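Long-range contact in chitin deacetylase 1 (Bombyx mori, PDB 5ZNT), which hydrolyses the N-acetamido groups of N-acetyl-D-glucosamine residues in chitin, a zinc-dependent deacetylation that yields chitosan and acetate: residues A[79-84]-A[367-372]. Numbering follows the deposited sequence.
Sequences SHKYTN and YPWLND. With NAG (2-acetamido-2-deoxy-beta-D-glucopyranose), chain B.
His-80 holds CG anti to the backbone N (chi1 174°), as does Tyr-367, and their side chains meet tip to tip. The hydroxyl of Tyr-367 lies over one face of the imidazole. The ring planes lie 19° from parallel, but the rings are offset and little of one faces the other. His-80 NE2 donates to the carbonyl O of Pro-368 at 2.9 Å. The bond is bent, 133° at the hydrogen, and the donor stands above the carbonyl plane. The other ring nitrogen, ND1, is hydrogen-bonded to Tyr-85 OH. Trp-369 CE3 lies at the imidazole edge, 3.7 Å from His-80 CD2, and completes an aromatic cluster. The cluster ties the loop after strand 75-78 of the parallel sheet in the CE4 deacetylase domain to the C-terminal loop after strand 355-359. A type II turn from His-80 to Thr-83 shapes the first loop; Thr-83 OG1 donates to Ser-79 O at 2.6 Å. Lys-81 crosses Tyr-367 at about a right angle, its CG 3.8 Å from Tyr-367 OH, and its NZ forms a salt bridge with Glu-353. Beyond the turn, Asn-84 carries the N-linked glycan on ND2, while its OD1 caps Ala-87 N at the start of helix 85-93.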
loop_
_atom_site.group_PDB
_atom_site.type_symbol
_atom_site.label_atom_id
_atom_site.label_comp_id
_atom_site.label_asym_id
_atom_site.label_seq_id
_atom_site.Cartn_x
_atom_site.Cartn_y
_atom_site.Cartn_z
ATOM N N SER A 79 -6.001 -8.513 -3.838
ATOM C CA SER A 79 -7.221 -8.742 -4.597
ATOM C C SER A 79 -7.659 -10.195 -4.405
ATOM O O SER A 79 -6.838 -11.065 -4.117
ATOM C CB SER A 79 -7.004 -8.438 -6.095
ATOM O OG SER A 79 -5.941 -9.243 -6.626
ATOM N N HIS A 80 -8.962 -10.458 -4.606
ATOM C CA HIS A 80 -9.557 -11.726 -4.162
ATOM C C HIS A 80 -9.181 -12.899 -5.059
ATOM O O HIS A 80 -8.787 -13.959 -4.566
ATOM C CB HIS A 80 -11.081 -11.575 -4.090
ATOM C CG HIS A 80 -11.824 -12.849 -3.783
ATOM N ND1 HIS A 80 -11.465 -13.708 -2.760
ATOM C CD2 HIS A 80 -12.924 -13.391 -4.359
ATOM C CE1 HIS A 80 -12.319 -14.720 -2.717
ATOM N NE2 HIS A 80 -13.216 -14.551 -3.676
ATOM N N LYS A 81 -9.338 -12.765 -6.385
ATOM C CA LYS A 81 -9.354 -13.970 -7.207
ATOM C C LYS A 81 -7.998 -14.655 -7.170
ATOM O O LYS A 81 -6.956 -14.020 -7.370
ATOM C CB LYS A 81 -9.757 -13.650 -8.661
ATOM C CG LYS A 81 -10.368 -14.845 -9.407
ATOM C CD LYS A 81 -10.697 -14.451 -10.887
ATOM C CE LYS A 81 -11.491 -15.533 -11.584
ATOM N NZ LYS A 81 -11.947 -15.107 -12.969
ATOM N N TYR A 82 -8.020 -15.965 -6.895
ATOM C CA TYR A 82 -6.857 -16.841 -6.790
ATOM C C TYR A 82 -6.025 -16.616 -5.537
ATOM O O TYR A 82 -4.933 -17.174 -5.426
ATOM C CB TYR A 82 -5.936 -16.732 -8.011
ATOM C CG TYR A 82 -6.674 -16.821 -9.336
ATOM C CD1 TYR A 82 -7.428 -17.959 -9.667
ATOM C CD2 TYR A 82 -6.606 -15.777 -10.262
ATOM C CE1 TYR A 82 -8.102 -18.041 -10.910
ATOM C CE2 TYR A 82 -7.270 -15.847 -11.483
ATOM C CZ TYR A 82 -8.008 -16.977 -11.810
ATOM O OH TYR A 82 -8.669 -17.022 -13.031
ATOM N N THR A 83 -6.498 -15.832 -4.579
ATOM C CA THR A 83 -5.693 -15.585 -3.397
ATOM C C THR A 83 -5.775 -16.769 -2.442
ATOM O O THR A 83 -6.806 -17.437 -2.342
ATOM C CB THR A 83 -6.143 -14.294 -2.728
ATOM O OG1 THR A 83 -5.544 -13.226 -3.451
ATOM C CG2 THR A 83 -5.732 -14.204 -1.236
ATOM N N ASN A 84 -4.651 -17.060 -1.801
ATOM C CA ASN A 84 -4.530 -18.105 -0.790
ATOM C C ASN A 84 -4.657 -17.422 0.568
ATOM O O ASN A 84 -3.748 -16.699 0.990
ATOM C CB ASN A 84 -3.194 -18.801 -1.002
ATOM C CG ASN A 84 -2.839 -19.801 0.072
ATOM O OD1 ASN A 84 -3.340 -19.780 1.204
ATOM N ND2 ASN A 84 -1.942 -20.696 -0.297
ATOM N N TYR A 367 -18.396 -19.918 -3.653
ATOM C CA TYR A 367 -17.199 -19.090 -3.856
ATOM C C TYR A 367 -17.491 -17.617 -3.530
ATOM O O TYR A 367 -18.376 -17.021 -4.158
ATOM C CB TYR A 367 -16.711 -19.209 -5.292
ATOM C CG TYR A 367 -15.482 -18.396 -5.550
ATOM C CD1 TYR A 367 -14.306 -18.645 -4.847
ATOM C CD2 TYR A 367 -15.488 -17.398 -6.498
ATOM C CE1 TYR A 367 -13.166 -17.902 -5.079
ATOM C CE2 TYR A 367 -14.345 -16.658 -6.755
ATOM C CZ TYR A 367 -13.208 -16.909 -6.038
ATOM O OH TYR A 367 -12.095 -16.148 -6.286
ATOM N N PRO A 368 -16.810 -17.001 -2.562
ATOM C CA PRO A 368 -17.100 -15.591 -2.230
ATOM C C PRO A 368 -16.950 -14.685 -3.443
ATOM O O PRO A 368 -16.030 -14.855 -4.248
ATOM C CB PRO A 368 -16.057 -15.250 -1.158
ATOM C CG PRO A 368 -15.718 -16.620 -0.537
ATOM C CD PRO A 368 -15.779 -17.591 -1.693
ATOM N N TRP A 369 -17.868 -13.728 -3.572
ATOM C CA TRP A 369 -17.784 -12.708 -4.614
ATOM C C TRP A 369 -18.592 -11.493 -4.169
ATOM O O TRP A 369 -19.006 -11.388 -3.005
ATOM C CB TRP A 369 -18.253 -13.268 -5.973
ATOM C CG TRP A 369 -17.666 -12.538 -7.220
ATOM C CD1 TRP A 369 -18.335 -11.695 -8.085
ATOM C CD2 TRP A 369 -16.315 -12.613 -7.705
ATOM N NE1 TRP A 369 -17.475 -11.249 -9.078
ATOM C CE2 TRP A 369 -16.241 -11.809 -8.880
ATOM C CE3 TRP A 369 -15.163 -13.283 -7.266
ATOM C CZ2 TRP A 369 -15.056 -11.637 -9.598
ATOM C CZ3 TRP A 369 -13.976 -13.131 -7.996
ATOM C CH2 TRP A 369 -13.938 -12.311 -9.158
ATOM N N LEU A 370 -18.819 -10.565 -5.101
ATOM C CA LEU A 370 -19.427 -9.265 -4.784
ATOM C C LEU A 370 -20.716 -9.395 -3.979
ATOM O O LEU A 370 -20.922 -8.673 -2.996
ATOM C CB LEU A 370 -19.740 -8.506 -6.079
ATOM C CG LEU A 370 -18.623 -7.781 -6.819
ATOM C CD1 LEU A 370 -19.194 -7.255 -8.150
ATOM C CD2 LEU A 370 -18.104 -6.645 -5.955
ATOM N N ASN A 371 -21.635 -10.240 -4.425
ATOM C CA ASN A 371 -22.932 -10.316 -3.756
ATOM C C ASN A 371 -22.946 -11.298 -2.586
ATOM O O ASN A 371 -23.958 -11.399 -1.901
ATOM C CB ASN A 371 -24.027 -10.704 -4.744
ATOM C CG ASN A 371 -24.294 -9.612 -5.775
ATOM O OD1 ASN A 371 -24.018 -8.438 -5.528
ATOM N ND2 ASN A 371 -24.833 -9.992 -6.922
ATOM N N ASP A 372 -21.859 -12.026 -2.348
ATOM C CA ASP A 372 -21.794 -12.991 -1.249
ATOM C C ASP A 372 -20.347 -13.096 -0.783
ATOM O O ASP A 372 -19.660 -14.098 -1.020
ATOM C CB ASP A 372 -22.343 -14.347 -1.693
ATOM C CG ASP A 372 -22.445 -15.336 -0.560
ATOM O OD1 ASP A 372 -22.275 -14.935 0.617
ATOM O OD2 ASP A 372 -22.649 -16.523 -0.846
HETATM C C1 NAG B . -1.453 -21.683 0.610
HETATM C C2 NAG B . -0.608 -22.779 -0.005
HETATM C C3 NAG B . -0.109 -23.715 1.096
HETATM C C4 NAG B . 0.571 -22.925 2.213
HETATM C C5 NAG B . -0.290 -21.740 2.643
HETATM C C6 NAG B . 0.411 -20.805 3.602
HETATM C C7 NAG B . -1.507 -23.094 -2.280
HETATM C C8 NAG B . -2.202 -24.054 -3.200
HETATM N N2 NAG B . -1.312 -23.528 -1.032
HETATM O O3 NAG B . 0.778 -24.650 0.498
HETATM O O4 NAG B . 0.620 -23.685 3.414
HETATM O O5 NAG B . -0.680 -20.963 1.507
HETATM O O6 NAG B . 1.658 -20.378 3.070
HETATM O O7 NAG B . -1.166 -21.958 -2.644
#